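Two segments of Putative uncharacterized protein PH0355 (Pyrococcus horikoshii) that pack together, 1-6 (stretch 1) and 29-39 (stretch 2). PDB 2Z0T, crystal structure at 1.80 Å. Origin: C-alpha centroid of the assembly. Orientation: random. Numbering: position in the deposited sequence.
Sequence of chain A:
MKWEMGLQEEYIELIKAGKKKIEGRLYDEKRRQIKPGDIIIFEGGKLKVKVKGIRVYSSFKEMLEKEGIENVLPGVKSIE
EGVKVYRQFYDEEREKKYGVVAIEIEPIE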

ATOM      1  N   MET A   1     -12.830  12.376  -1.260  1.00 20.06           N
ATOM      2  CA  MET A   1     -12.600  11.877  -2.648  1.00 23.11           C
ATOM      3  C   MET A   1     -12.568  10.353  -2.674  1.00 20.95           C
ATOM      4  O   MET A   1     -12.242   9.715  -1.673  1.00 21.31           O
ATOM      5  CB  MET A   1     -11.271  12.410  -3.185  1.00 25.39           C
ATOM      6  CG  MET A   1     -11.178  13.925  -3.276  1.00 33.11           C
ATOM      7  SD  MET A   1     -12.326  14.615  -4.478  1.00 41.18           S
ATOM      8  CE  MET A   1     -11.488  14.220  -6.013  1.00 37.36           C
ATOM      9  N   LYS A   2     -12.919   9.774  -3.819  1.00 21.84           N
ATOM     10  CA  LYS A   2     -12.904   8.324  -3.993  1.00 21.28           C
ATOM     11  C   LYS A   2     -11.899   8.013  -5.093  1.00 19.98           C
ATOM     12  O   LYS A   2     -12.001   8.539  -6.204  1.00 21.18           O
ATOM     13  CB  LYS A   2     -14.285   7.803  -4.400  1.00 25.87           C
ATOM     14  CG  LYS A   2     -15.359   7.993  -3.349  1.00 32.14           C
ATOM     15  CD  LYS A   2     -16.702   7.472  -3.838  1.00 37.44           C
ATOM     16  CE  LYS A   2     -17.786   7.675  -2.793  1.00 40.83           C
ATOM     17  NZ  LYS A   2     -19.119   7.225  -3.284  1.00 46.31           N
ATOM     18  N   TRP A   3     -10.931   7.162  -4.784  1.00 16.14           N
ATOM     19  CA  TRP A   3      -9.900   6.806  -5.751  1.00 15.30           C
ATOM     20  C   TRP A   3      -9.990   5.349  -6.168  1.00 16.40           C
ATOM     21  O   TRP A   3     -10.342   4.488  -5.370  1.00 17.95           O
ATOM     22  CB  TRP A   3      -8.519   7.071  -5.163  1.00 14.00           C
ATOM     23  CG  TRP A   3      -8.397   8.430  -4.569  1.00 15.81           C
ATOM     24  CD1 TRP A   3      -8.419   8.750  -3.243  1.00 13.62           C
ATOM     25  CD2 TRP A   3      -8.272   9.663  -5.281  1.00 17.85           C
ATOM     26  NE1 TRP A   3      -8.316  10.114  -3.085  1.00 15.37           N
ATOM     27  CE2 TRP A   3      -8.225  10.697  -4.321  1.00 16.72           C
ATOM     28  CE3 TRP A   3      -8.197   9.997  -6.642  1.00 20.65           C
ATOM     29  CZ2 TRP A   3      -8.106  12.045  -4.676  1.00 17.88           C
ATOM     30  CZ3 TRP A   3      -8.080  11.338  -6.995  1.00 20.49           C
ATOM     31  CH2 TRP A   3      -8.035  12.345  -6.013  1.00 21.26           C
ATOM     32  N   GLU A   4      -9.660   5.081  -7.424  1.00 15.74           N
ATOM     33  CA  GLU A   4      -9.690   3.720  -7.941  1.00 17.70           C
ATOM     34  C   GLU A   4      -8.284   3.241  -8.253  1.00 18.67           C
ATOM     35  O   GLU A   4      -7.491   3.972  -8.841  1.00 20.30           O
ATOM     36  CB  GLU A   4     -10.513   3.648  -9.228  1.00 20.41           C
ATOM     37  CG  GLU A   4     -11.976   3.983  -9.080  1.00 25.35           C
ATOM     38  CD  GLU A   4     -12.696   3.950 -10.415  1.00 29.14           C
ATOM     39  OE1 GLU A   4     -12.631   2.903 -11.095  1.00 28.39           O
ATOM     40  OE2 GLU A   4     -13.321   4.966 -10.781  1.00 31.28           O
ATOM     41  N   MET A   5      -7.969   2.020  -7.847  1.00 17.43           N
ATOM     42  CA  MET A   5      -6.672   1.446  -8.151  1.00 18.54           C
ATOM     43  C   MET A   5      -6.727  -0.072  -8.079  1.00 18.04           C
ATOM     44  O   MET A   5      -7.562  -0.651  -7.379  1.00 15.68           O
ATOM     45  CB  MET A   5      -5.562   2.027  -7.247  1.00 22.03           C
ATOM     46  CG  MET A   5      -5.765   1.961  -5.746  1.00 22.99           C
ATOM     47  SD  MET A   5      -4.430   2.866  -4.854  1.00 17.53           S
ATOM     48  CE  MET A   5      -5.158   4.475  -4.658  1.00 23.72           C
ATOM     49  N   GLY A   6      -5.857  -0.712  -8.849  1.00 16.99           N
ATOM     50  CA  GLY A   6      -5.828  -2.159  -8.880  1.00 14.75           C
ATOM     51  C   GLY A   6      -5.194  -2.754  -7.642  1.00 15.04           C
ATOM     52  O   GLY A   6      -4.432  -2.090  -6.938  1.00 16.73           O
ATOM     53  N   GLU A  29       2.213  10.721  -8.870  1.00 18.48           N
ATOM     54  CA  GLU A  29       1.224  11.767  -9.109  1.00 20.31           C
ATOM     55  C   GLU A  29      -0.185  11.388  -8.651  1.00 21.09           C
ATOM     56  O   GLU A  29      -0.890  12.197  -8.040  1.00 22.06           O
ATOM     57  CB  GLU A  29       1.202  12.142 -10.596  1.00 20.49           C
ATOM     58  CG  GLU A  29       2.547  12.632 -11.126  1.00 26.75           C
ATOM     59  CD  GLU A  29       3.429  11.510 -11.659  1.00 31.87           C
ATOM     60  OE1 GLU A  29       3.268  10.347 -11.226  1.00 30.02           O
ATOM     61  OE2 GLU A  29       4.299  11.800 -12.510  1.00 34.90           O
ATOM     62  N   LYS A  30      -0.588  10.157  -8.938  1.00 20.89           N
ATOM     63  CA  LYS A  30      -1.915   9.689  -8.560  1.00 21.28           C
ATOM     64  C   LYS A  30      -2.079   9.597  -7.047  1.00 20.82           C
ATOM     65  O   LYS A  30      -3.095  10.011  -6.496  1.00 22.31           O
ATOM     66  CB  LYS A  30      -2.181   8.321  -9.193  1.00 25.67           C
ATOM     67  CG  LYS A  30      -3.528   7.716  -8.841  1.00 33.37           C
ATOM     68  CD  LYS A  30      -3.737   6.404  -9.583  1.00 37.21           C
ATOM     69  CE  LYS A  30      -5.109   5.811  -9.301  1.00 38.79           C
ATOM     70  NZ  LYS A  30      -5.332   4.583 -10.109  1.00 39.30           N
ATOM     71  N   ARG A  31      -1.068   9.061  -6.375  1.00 19.04           N
ATOM     72  CA  ARG A  31      -1.122   8.905  -4.926  1.00 17.44           C
ATOM     73  C   ARG A  31      -0.943  10.215  -4.152  1.00 16.20           C
ATOM     74  O   ARG A  31      -1.365  10.318  -3.002  1.00 18.76           O
ATOM     75  CB  ARG A  31      -0.062   7.890  -4.483  1.00 19.08           C
ATOM     76  CG  ARG A  31      -0.599   6.498  -4.145  1.00 19.69           C
ATOM     77  CD  ARG A  31      -1.447   5.882  -5.255  1.00 18.67           C
ATOM     78  NE  ARG A  31      -0.726   5.718  -6.515  1.00 22.50           N
ATOM     79  CZ  ARG A  31      -1.124   4.918  -7.502  1.00 22.30           C
ATOM     80  NH1 ARG A  31      -2.235   4.205  -7.377  1.00 23.25           N
ATOM     81  NH2 ARG A  31      -0.416   4.833  -8.618  1.00 22.11           N
ATOM     82  N   ARG A  32      -0.331  11.213  -4.786  1.00 15.19           N
ATOM     83  CA  ARG A  32      -0.081  12.500  -4.137  1.00 14.85           C
ATOM     84  C   ARG A  32      -1.310  13.376  -3.914  1.00 16.85           C
ATOM     85  O   ARG A  32      -1.192  14.525  -3.495  1.00 20.77           O
ATOM     86  CB  ARG A  32       0.976  13.279  -4.928  1.00 13.61           C
ATOM     87  CG  ARG A  32       2.352  12.637  -4.843  1.00 14.36           C
ATOM     88  CD  ARG A  32       3.398  13.337  -5.687  1.00 15.29           C
ATOM     89  NE  ARG A  32       4.712  12.741  -5.467  1.00 21.16           N
ATOM     90  CZ  ARG A  32       5.853  13.235  -5.935  1.00 27.01           C
ATOM     91  NH1 ARG A  32       5.851  14.346  -6.662  1.00 28.30           N
ATOM     92  NH2 ARG A  32       6.998  12.626  -5.662  1.00 29.86           N
ATOM     93  N   GLN A  33      -2.492  12.838  -4.174  1.00 19.64           N
ATOM     94  CA  GLN A  33      -3.705  13.617  -3.983  1.00 19.11           C
ATOM     95  C   GLN A  33      -4.644  12.951  -2.993  1.00 16.60           C
ATOM     96  O   GLN A  33      -5.791  13.366  -2.834  1.00 16.74           O
ATOM     97  CB  GLN A  33      -4.401  13.832  -5.326  1.00 25.00           C
ATOM     98  CG  GLN A  33      -4.671  12.569  -6.111  1.00 33.08           C
ATOM     99  CD  GLN A  33      -5.007  12.857  -7.564  1.00 35.37           C
ATOM    100  OE1 GLN A  33      -5.881  13.671  -7.864  1.00 40.18           O
ATOM    101  NE2 GLN A  33      -4.317  12.183  -8.474  1.00 39.14           N
ATOM    102  N   ILE A  34      -4.138  11.926  -2.318  1.00 14.63           N
ATOM    103  CA  ILE A  34      -4.923  11.175  -1.343  1.00 15.97           C
ATOM    104  C   ILE A  34      -4.695  11.684   0.077  1.00 15.18           C
ATOM    105  O   ILE A  34      -3.569  11.998   0.461  1.00 18.85           O
ATOM    106  CB  ILE A  34      -4.556   9.678  -1.397  1.00 15.31           C
ATOM    107  CG1 ILE A  34      -4.781   9.145  -2.814  1.00 16.11           C
ATOM    108  CG2 ILE A  34      -5.380   8.897  -0.375  1.00 14.40           C
ATOM    109  CD1 ILE A  34      -4.424   7.671  -2.978  1.00 14.44           C
ATOM    110  N   LYS A  35      -5.768  11.769   0.855  1.00 14.56           N
ATOM    111  CA  LYS A  35      -5.659  12.230   2.232  1.00 14.72           C
ATOM    112  C   LYS A  35      -6.616  11.450   3.123  1.00 12.69           C
ATOM    113  O   LYS A  35      -7.592  10.876   2.638  1.00 15.35           O
ATOM    114  CB  LYS A  35      -5.972  13.727   2.316  1.00 14.84           C
ATOM    115  CG  LYS A  35      -7.389  14.110   1.894  1.00 17.57           C
ATOM    116  CD  LYS A  35      -7.570  15.621   1.932  1.00 15.57           C
ATOM    117  CE  LYS A  35      -8.970  16.028   1.507  1.00 21.03           C
ATOM    118  NZ  LYS A  35      -9.273  15.577   0.122  1.00 24.92           N
ATOM    119  N   PRO A  36      -6.336  11.398   4.438  1.00 12.05           N
ATOM    120  CA  PRO A  36      -7.218  10.672   5.351  1.00 11.22           C
ATOM    121  C   PRO A  36      -8.648  11.175   5.166  1.00 13.40           C
ATOM    122  O   PRO A  36      -8.877  12.379   5.037  1.00 15.33           O
ATOM    123  CB  PRO A  36      -6.641  11.013   6.726  1.00 11.72           C
ATOM    124  CG  PRO A  36      -5.179  11.110   6.442  1.00 11.56           C
ATOM    125  CD  PRO A  36      -5.158  11.921   5.153  1.00 11.47           C
ATOM    126  N   GLY A  37      -9.600  10.251   5.135  1.00 14.83           N
ATOM    127  CA  GLY A  37     -10.988  10.629   4.935  1.00 16.23           C
ATOM    128  C   GLY A  37     -11.452  10.197   3.555  1.00 16.37           C
ATOM    129  O   GLY A  37     -12.650  10.039   3.311  1.00 17.49           O
ATOM    130  N   ASP A  38     -10.500  10.015   2.642  1.00 16.55           N
ATOM    131  CA  ASP A  38     -10.816   9.582   1.282  1.00 14.47           C
ATOM    132  C   ASP A  38     -11.155   8.100   1.276  1.00 13.41           C
ATOM    133  O   ASP A  38     -10.915   7.391   2.250  1.00 12.48           O
ATOM    134  CB  ASP A  38      -9.625   9.797   0.342  1.00 14.03           C
ATOM    135  CG  ASP A  38      -9.376  11.251   0.026  1.00 15.33           C
ATOM    136  OD1 ASP A  38     -10.215  12.100   0.391  1.00 16.89           O
ATOM    137  OD2 ASP A  38      -8.333  11.542  -0.602  1.00 14.96           O
ATOM    138  N   ILE A  39     -11.697   7.642   0.156  1.00 13.16           N
ATOM    139  CA  ILE A  39     -12.062   6.248  -0.020  1.00 15.38           C
ATOM    140  C   ILE A  39     -11.310   5.671  -1.214  1.00 14.59           C
ATOM    141  O   ILE A  39     -11.107   6.355  -2.219  1.00 14.10           O
ATOM    142  CB  ILE A  39     -13.579   6.094  -0.294  1.00 15.53           C
ATOM    143  CG1 ILE A  39     -14.379   6.554   0.925  1.00 20.69           C
ATOM    144  CG2 ILE A  39     -13.905   4.647  -0.657  1.00 14.38           C
ATOM    145  CD1 ILE A  39     -14.039   5.806   2.199  1.00 20.40           C
TER
HETATM  146  O   HOH W   1     -14.351  10.757   1.302  1.00 29.66           O

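Asp38 is the polar hub of the contact between residues 1-6 and 29-39. Its carboxylate divides its oxygens between two partners on the first stretch: OD1 takes a salt bridge and hydrogen bond from the chain-terminal amino group, Met1 N to Asp38 OD1 at 3.1 Å, and OD2 accepts the indole hydrogen, Trp3 NE1 to Asp38 OD2 at 2.9 Å with a nearly straight angle of 178°. The carboxylate oxygen lies near the plane of the indole, at its edge, where the N-H points. Within its own stretch Asp38 is held in place as well: Lys35 N donates to Asp38 OD2 at 3.0 Å, and Lys35 NZ forms a long salt bridge with Asp38 OD1 at 3.6 Å. A buried carboxylate is satisfied here, because OD1 faces two amines, Met1 N and Lys35 NZ, and OD2 accepts from two N-H groups, Trp3 NE1 and Lys35 N.

The type II turn from Lys35 to Asp38, closed by Asp38 N to Lys35 O at 3.0 Å, leads the chain into this arrangement. Gly37 adopts phi 109°, psi -23°, where a CB would be jammed against the carbonyl oxygen of Pro36, so glycine fits the turn. Water 1 donates to Gly37 O at 2.7 Å and accepts a weak bond from Met1 N at 3.4 Å, adding a link between the turn and the terminus.

Beyond the turn the backbones join as parallel strands. Ile39 sits between two first-stretch residues, its N donating to Met1 O at 2.8 Å and its O accepting from Trp3 N at 2.7 Å, both at 167°. Lys2 pairs with Ile39 in this register, and Lys2 CA approaches Ile39 O at 3.2 Å in a CA-H...O contact. The side chains of Lys2 and Ile39 share one face of the sheet, with Lys2 CG 4.0 Å from Ile39 CB; the end of the extended lysine then leads away, and the residue is exposed.

At the other end of the strand, Lys30 reaches across in an all-t conformation, and its NZ donates to Glu4 O at 2.6 Å. The long lysine side chain spans this gap to a backbone carbonyl; the CA-to-CB bond of Glu4 points away, and the residue is exposed. Arg31 turns its guanidinium back to offer a weak hydrogen bond from NH1 to Met5 SD at 3.6 Å, with the sulfur at the edge of the group.

Packing centres on Trp3, whose CA-to-CB bond points toward the second stretch; 129 Å² of the residue is covered by it. Two aliphatic groups lie over one face of the indole: Ile34 CG1 is 3.8 Å from the centroid of the five-membered ring of Trp3, and Gln33 CG is 3.8 Å from that of the six-membered ring. Gln33 is steadied by its NE2 donating to Lys30 O at 3.2 Å. Ile34, buried, also meets Met5, with Met5 CE 3.7 Å from Ile34 CD1, so one branched side chain touches both inward-pointing residues of the strand. Altogether the two stretches bury 595 Å².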